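Local coordinates for abhydrolase domain-containing protein (Exiguobacterium antarcticum, PDB 5H3H) that is an esterase of the alpha/beta hydrolase fold that probably cleaves ester bonds through a nucleophilic serine and may also act as a perhydrolase, at residues L103-L106 with L107-E111; G68-Y71 with T72-A75. All coordinates share one frame; numbering follows the deposited sequence.

Contact 1: residues L103-L106 with L107-E111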
ATOM      1  N   LEU B 103      -4.250  -2.554  10.939  1.00 20.55           N
ATOM      2  CA  LEU B 103      -3.112  -1.684  10.578  1.00 20.01           C
ATOM      3  C   LEU B 103      -2.204  -2.299   9.497  1.00 23.08           C
ATOM      4  O   LEU B 103      -1.849  -1.617   8.491  1.00 22.30           O
ATOM      5  CB  LEU B 103      -2.291  -1.291  11.823  1.00 19.10           C
ATOM      6  CG  LEU B 103      -3.057  -0.342  12.749  1.00 20.28           C
ATOM      7  CD1 LEU B 103      -2.537  -0.359  14.186  1.00 21.04           C
ATOM      8  CD2 LEU B 103      -3.021   1.092  12.248  1.00 21.37           C
ATOM      9  N   LYS B 104      -1.835  -3.573   9.703  1.00 23.83           N
ATOM     10  CA  LYS B 104      -0.945  -4.272   8.801  1.00 24.89           C
ATOM     11  C   LYS B 104      -1.587  -4.377   7.407  1.00 26.55           C
ATOM     12  O   LYS B 104      -0.882  -4.276   6.394  1.00 25.64           O
ATOM     13  CB  LYS B 104      -0.679  -5.693   9.313  1.00 28.49           C
ATOM     14  CG  LYS B 104       0.457  -6.451   8.636  1.00 32.31           C
ATOM     15  CD  LYS B 104       1.748  -5.664   8.637  1.00 34.60           C
ATOM     16  CE  LYS B 104       2.973  -6.557   8.811  1.00 36.23           C
ATOM     17  NZ  LYS B 104       4.080  -5.704   9.355  1.00 40.32           N
ATOM     18  N   TYR B 105      -2.898  -4.623   7.398  1.00 21.94           N
ATOM     19  CA  TYR B 105      -3.663  -4.677   6.186  1.00 24.22           C
ATOM     20  C   TYR B 105      -3.595  -3.355   5.464  1.00 28.78           C
ATOM     21  O   TYR B 105      -3.425  -3.314   4.199  1.00 29.75           O
ATOM     22  CB  TYR B 105      -5.112  -4.968   6.473  1.00 23.17           C
ATOM     23  CG  TYR B 105      -5.976  -4.572   5.287  1.00 23.54           C
ATOM     24  CD1 TYR B 105      -5.986  -5.321   4.097  1.00 25.72           C
ATOM     25  CD2 TYR B 105      -6.724  -3.387   5.320  1.00 25.87           C
ATOM     26  CE1 TYR B 105      -6.770  -4.941   2.999  1.00 24.81           C
ATOM     27  CE2 TYR B 105      -7.478  -2.997   4.252  1.00 25.08           C
ATOM     28  CZ  TYR B 105      -7.476  -3.749   3.058  1.00 25.56           C
ATOM     29  OH  TYR B 105      -8.222  -3.334   1.968  1.00 25.71           O
ATOM     30  N   LEU B 106      -3.774  -2.272   6.226  1.00 27.91           N
ATOM     31  CA  LEU B 106      -3.641  -0.912   5.585  1.00 29.25           C
ATOM     32  C   LEU B 106      -2.236  -0.643   5.032  1.00 28.09           C
ATOM     33  O   LEU B 106      -2.113  -0.078   3.933  1.00 28.74           O
ATOM     34  CB  LEU B 106      -4.053   0.194   6.525  1.00 26.55           C
ATOM     35  CG  LEU B 106      -5.465   0.781   6.595  1.00 32.76           C
ATOM     36  CD1 LEU B 106      -6.559   0.228   5.696  1.00 32.35           C
ATOM     37  CD2 LEU B 106      -5.926   0.921   8.040  1.00 32.69           C
ATOM     38  N   LEU B 107      -1.204  -1.014   5.784  1.00 24.46           N
ATOM     39  CA  LEU B 107       0.158  -0.834   5.327  1.00 27.35           C
ATOM     40  C   LEU B 107       0.475  -1.720   4.117  1.00 25.25           C
ATOM     41  O   LEU B 107       1.125  -1.296   3.231  1.00 22.91           O
ATOM     42  CB  LEU B 107       1.192  -1.131   6.420  1.00 30.87           C
ATOM     43  CG  LEU B 107       1.688  -0.090   7.449  1.00 34.89           C
ATOM     44  CD1 LEU B 107       1.129   1.312   7.299  1.00 33.82           C
ATOM     45  CD2 LEU B 107       1.513  -0.653   8.854  1.00 36.25           C
ATOM     46  N   ASN B 108       0.067  -2.968   4.145  1.00 24.33           N
ATOM     47  CA  ASN B 108       0.449  -3.907   3.067  1.00 28.07           C
ATOM     48  C   ASN B 108      -0.384  -3.847   1.807  1.00 28.86           C
ATOM     49  O   ASN B 108       0.114  -4.190   0.729  1.00 30.10           O
ATOM     50  CB  ASN B 108       0.550  -5.337   3.587  1.00 27.52           C
ATOM     51  CG  ASN B 108       1.710  -5.517   4.522  1.00 28.00           C
ATOM     52  OD1 ASN B 108       2.478  -4.597   4.762  1.00 32.32           O
ATOM     53  ND2 ASN B 108       1.881  -6.726   5.025  1.00 32.78           N
ATOM     54  N   HIS B 109      -1.631  -3.415   1.937  1.00 24.59           N
ATOM     55  CA  HIS B 109      -2.509  -3.324   0.813  1.00 27.46           C
ATOM     56  C   HIS B 109      -3.095  -1.949   0.498  1.00 28.57           C
ATOM     57  O   HIS B 109      -3.871  -1.859  -0.422  1.00 30.72           O
ATOM     58  CB  HIS B 109      -3.592  -4.342   1.006  1.00 28.68           C
ATOM     59  CG  HIS B 109      -3.047  -5.695   1.247  1.00 30.51           C
ATOM     60  ND1 HIS B 109      -2.834  -6.600   0.230  1.00 32.01           N
ATOM     61  CD2 HIS B 109      -2.570  -6.272   2.379  1.00 32.25           C
ATOM     62  CE1 HIS B 109      -2.293  -7.697   0.732  1.00 34.35           C
ATOM     63  NE2 HIS B 109      -2.133  -7.527   2.036  1.00 32.04           N
ATOM     64  N   GLY B 110      -2.706  -0.899   1.222  1.00 25.92           N
ATOM     65  CA  GLY B 110      -3.233   0.461   0.976  1.00 27.90           C
ATOM     66  C   GLY B 110      -4.649   0.711   1.500  1.00 26.87           C
ATOM     67  O   GLY B 110      -5.361  -0.214   1.952  1.00 29.26           O
ATOM     68  N   GLU B 111      -5.094   1.937   1.323  1.00 24.88           N
ATOM     69  CA  GLU B 111      -6.341   2.446   1.891  1.00 29.94           C
ATOM     70  C   GLU B 111      -7.469   2.692   0.897  1.00 29.72           C
ATOM     71  O   GLU B 111      -8.530   3.180   1.276  1.00 25.85           O
ATOM     72  CB  GLU B 111      -6.001   3.721   2.683  1.00 30.97           C
ATOM     73  CG  GLU B 111      -4.825   3.453   3.647  1.00 34.47           C
ATOM     74  CD  GLU B 111      -4.067   4.695   4.135  1.00 40.76           C
ATOM     75  OE1 GLU B 111      -3.556   4.661   5.290  1.00 33.98           O
ATOM     76  OE2 GLU B 111      -3.947   5.680   3.361  1.00 45.41           O
TER
HETATM   77  O   HOH W   1      -7.950  -0.819   1.013  1.00 30.48           O

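Contact 2: residues G68-Y71 with T72-A75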
ATOM      1  N   GLY B  68       0.706 -19.395   9.016  1.00 26.57           N
ATOM      2  CA  GLY B  68       0.244 -18.141   8.473  1.00 27.62           C
ATOM      3  C   GLY B  68      -0.498 -17.247   9.447  1.00 28.43           C
ATOM      4  O   GLY B  68      -1.326 -16.464   9.017  1.00 28.32           O
ATOM      5  N   TYR B  69      -0.142 -17.302  10.732  1.00 27.08           N
ATOM      6  CA  TYR B  69      -0.799 -16.515  11.783  1.00 27.16           C
ATOM      7  C   TYR B  69      -0.109 -15.186  12.034  1.00 27.40           C
ATOM      8  O   TYR B  69      -0.582 -14.375  12.853  1.00 25.86           O
ATOM      9  CB  TYR B  69      -0.965 -17.379  13.060  1.00 26.36           C
ATOM     10  CG  TYR B  69      -1.870 -18.568  12.807  1.00 23.40           C
ATOM     11  CD1 TYR B  69      -3.228 -18.473  12.981  1.00 22.62           C
ATOM     12  CD2 TYR B  69      -1.375 -19.748  12.317  1.00 21.56           C
ATOM     13  CE1 TYR B  69      -4.063 -19.532  12.703  1.00 21.57           C
ATOM     14  CE2 TYR B  69      -2.189 -20.789  12.038  1.00 21.12           C
ATOM     15  CZ  TYR B  69      -3.537 -20.696  12.261  1.00 21.21           C
ATOM     16  OH  TYR B  69      -4.390 -21.727  11.966  1.00 19.50           O
ATOM     17  N   ASP B  70       1.000 -14.968  11.313  1.00 25.00           N
ATOM     18  CA  ASP B  70       1.754 -13.700  11.304  1.00 24.67           C
ATOM     19  C   ASP B  70       0.865 -12.640  10.697  1.00 22.65           C
ATOM     20  O   ASP B  70      -0.104 -12.963   9.959  1.00 24.36           O
ATOM     21  CB  ASP B  70       3.057 -13.870  10.520  1.00 25.54           C
ATOM     22  CG  ASP B  70       2.808 -14.311   9.064  1.00 30.10           C
ATOM     23  OD1 ASP B  70       2.567 -15.523   8.856  1.00 30.92           O
ATOM     24  OD2 ASP B  70       2.782 -13.442   8.155  1.00 28.44           O
ATOM     25  N   TYR B  71       1.055 -11.403  11.095  1.00 20.82           N
ATOM     26  CA  TYR B  71       0.080 -10.337  10.700  1.00 20.60           C
ATOM     27  C   TYR B  71       0.140 -10.107   9.206  1.00 21.54           C
ATOM     28  O   TYR B  71      -0.884  -9.781   8.603  1.00 22.16           O
ATOM     29  CB  TYR B  71       0.329  -9.041  11.424  1.00 22.39           C
ATOM     30  CG  TYR B  71      -0.057  -9.014  12.911  1.00 26.11           C
ATOM     31  CD1 TYR B  71      -0.559 -10.140  13.571  1.00 29.20           C
ATOM     32  CD2 TYR B  71       0.147  -7.882  13.671  1.00 25.54           C
ATOM     33  CE1 TYR B  71      -0.860 -10.103  14.948  1.00 29.54           C
ATOM     34  CE2 TYR B  71      -0.161  -7.844  15.042  1.00 27.90           C
ATOM     35  CZ  TYR B  71      -0.652  -8.968  15.664  1.00 28.00           C
ATOM     36  OH  TYR B  71      -0.989  -8.940  16.997  1.00 27.83           O
ATOM     37  N   THR B  72       1.321 -10.287   8.598  1.00 22.14           N
ATOM     38  CA  THR B  72       1.408 -10.171   7.125  1.00 24.18           C
ATOM     39  C   THR B  72       0.426 -11.126   6.460  1.00 25.01           C
ATOM     40  O   THR B  72      -0.398 -10.683   5.696  1.00 26.64           O
ATOM     41  CB  THR B  72       2.826 -10.402   6.574  1.00 27.73           C
ATOM     42  OG1 THR B  72       3.699  -9.376   7.072  1.00 28.81           O
ATOM     43  CG2 THR B  72       2.827 -10.385   5.013  1.00 27.93           C
ATOM     44  N   THR B  73       0.523 -12.432   6.729  1.00 22.19           N
ATOM     45  CA  THR B  73      -0.407 -13.397   6.120  1.00 23.17           C
ATOM     46  C   THR B  73      -1.854 -13.110   6.523  1.00 20.04           C
ATOM     47  O   THR B  73      -2.745 -13.257   5.757  1.00 23.52           O
ATOM     48  CB  THR B  73      -0.090 -14.880   6.529  1.00 25.70           C
ATOM     49  OG1 THR B  73       1.281 -15.227   6.233  1.00 27.68           O
ATOM     50  CG2 THR B  73      -0.993 -15.856   5.778  1.00 27.65           C
ATOM     51  N   MET B  74      -2.098 -12.783   7.779  1.00 20.63           N
ATOM     52  CA  MET B  74      -3.477 -12.466   8.257  1.00 22.10           C
ATOM     53  C   MET B  74      -4.094 -11.256   7.535  1.00 21.33           C
ATOM     54  O   MET B  74      -5.286 -11.262   7.214  1.00 23.44           O
ATOM     55  CB  MET B  74      -3.426 -12.133   9.770  1.00 26.75           C
ATOM     56  CG  MET B  74      -3.084 -13.296  10.729  1.00 32.37           C
ATOM     57  SD  MET B  74      -4.418 -14.512  10.934  1.00 37.41           S
ATOM     58  CE  MET B  74      -3.974 -15.413   9.476  1.00 46.07           C
ATOM     59  N   ALA B  75      -3.270 -10.213   7.385  1.00 21.47           N
ATOM     60  CA  ALA B  75      -3.627  -9.020   6.646  1.00 23.75           C
ATOM     61  C   ALA B  75      -3.905  -9.370   5.179  1.00 24.59           C
ATOM     62  O   ALA B  75      -4.858  -8.831   4.588  1.00 23.94           O
ATOM     63  CB  ALA B  75      -2.539  -7.977   6.744  1.00 24.21           C
TER

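Contact 1: residues L103-L106 with L107-E111
Tyr105 swings its ring toward the end of the helix because CG stands anti to its own backbone N (chi1 161°), whereas in His109, one turn on, CG lies beside the backbone N (chi1 -54°), which sets the edge of the imidazole at the carbonyl O of Tyr105. The two side chains meet roughly at a right angle, CE1 of Tyr105 lying 3.8 Å from CB of His109. Their ring planes are nearly parallel, at 15°, but so far slid apart that the rings barely overlap. On the neighbouring flank, the aliphatic part of Lys104 runs obliquely past the amide of Asn108, with CD 3.8 Å from ND2.

These residues form the C-terminal end of helix 97-109, the helix of the beta-alpha-beta unit between strands 90-95 and 114-120. Backbone bonds from Leu107 N to Leu103 O and from His109 N to Tyr105 O carry the helix to its close. A weak bond of 2.9 Å then joins Gly110 N to Leu106 O, where positive phi at Gly110 turns the chain out of the helix. Beyond this turn, CG of Glu111 packs 4.0 Å from CG of Leu106, while its carboxylate reaches Thr209 N. A water bridges the same exit, 2.7 Å from Tyr105 OH and donating to Gly110 O at 2.8 Å.

Contact 2: residues G68-Y71 with T72-A75
Ala75 N donates to Tyr71 O at 2.7 Å, the shortest hydrogen bond across a turn whose start is held by the carboxylate of Asp70. There OD2 accepts from Thr73 N at 2.9 Å and OD1 accepts from Thr73 OG1, also at 2.9 Å. The hydroxyl arrives on the syn side of OD1, only 16° out of the carboxylate plane, whereas the amide meets OD2 from well above that plane along a nearly straight N-H line. Asp70 can offer both oxygens because its CG sits between the backbone N and the carbonyl carbon (chi1 59°), which folds the group back over the start of the helix; Thr73 places OG1 beside its own N, so that hydroxyl and amide address one acid together. CB of Thr72 flanks OD2 at 3.4 Å.

This is the N-cap of helix 71-85, with Asp70 in the cap position and its side chain taking up an amide of the first turn. Regular helical bonding starts at the same residue, where Met74 N donates to Asp70 O at 3.0 Å. The loop before the cap lies close against this turn: CB of Thr73 comes within 3.2 Å of Gly68 O, and CG of Met74 lies 3.5 Å from Tyr69 O, a buried carbonyl without a polar partner. Tyr71 N is bonded to Glu199 OE2, and its side chain packs on Met97 and Leu196, two residues of the ethaneperoxoic acid pocket. Amide, hydroxyl and helix end would probably favour the anionic form of Asp70, with nearby Glu199 working against it.

How the contacts relate
Along the chain, contact 2 comes first: the loop after strand 50-54 ends in residues 68-71 and passes directly into helix 71-85. The chain then runs through strand 90-95 into helix 97-109, whose last two turns and exit toward strand 114-120 form contact 1. Neither closes a loop of any length: each is formed within one unbroken stretch, and they follow in series, neither nesting nor crossing. One begins a helix and the other ends the next, yet the two helices pack together in space, with the contact centres about 12 Å apart. Lys104 CE lies 3.4 Å from Thr72 OG1, and CB of Ala75 packs on Tyr105 N, joining neighbouring helices of the alpha/beta hydrolase fold.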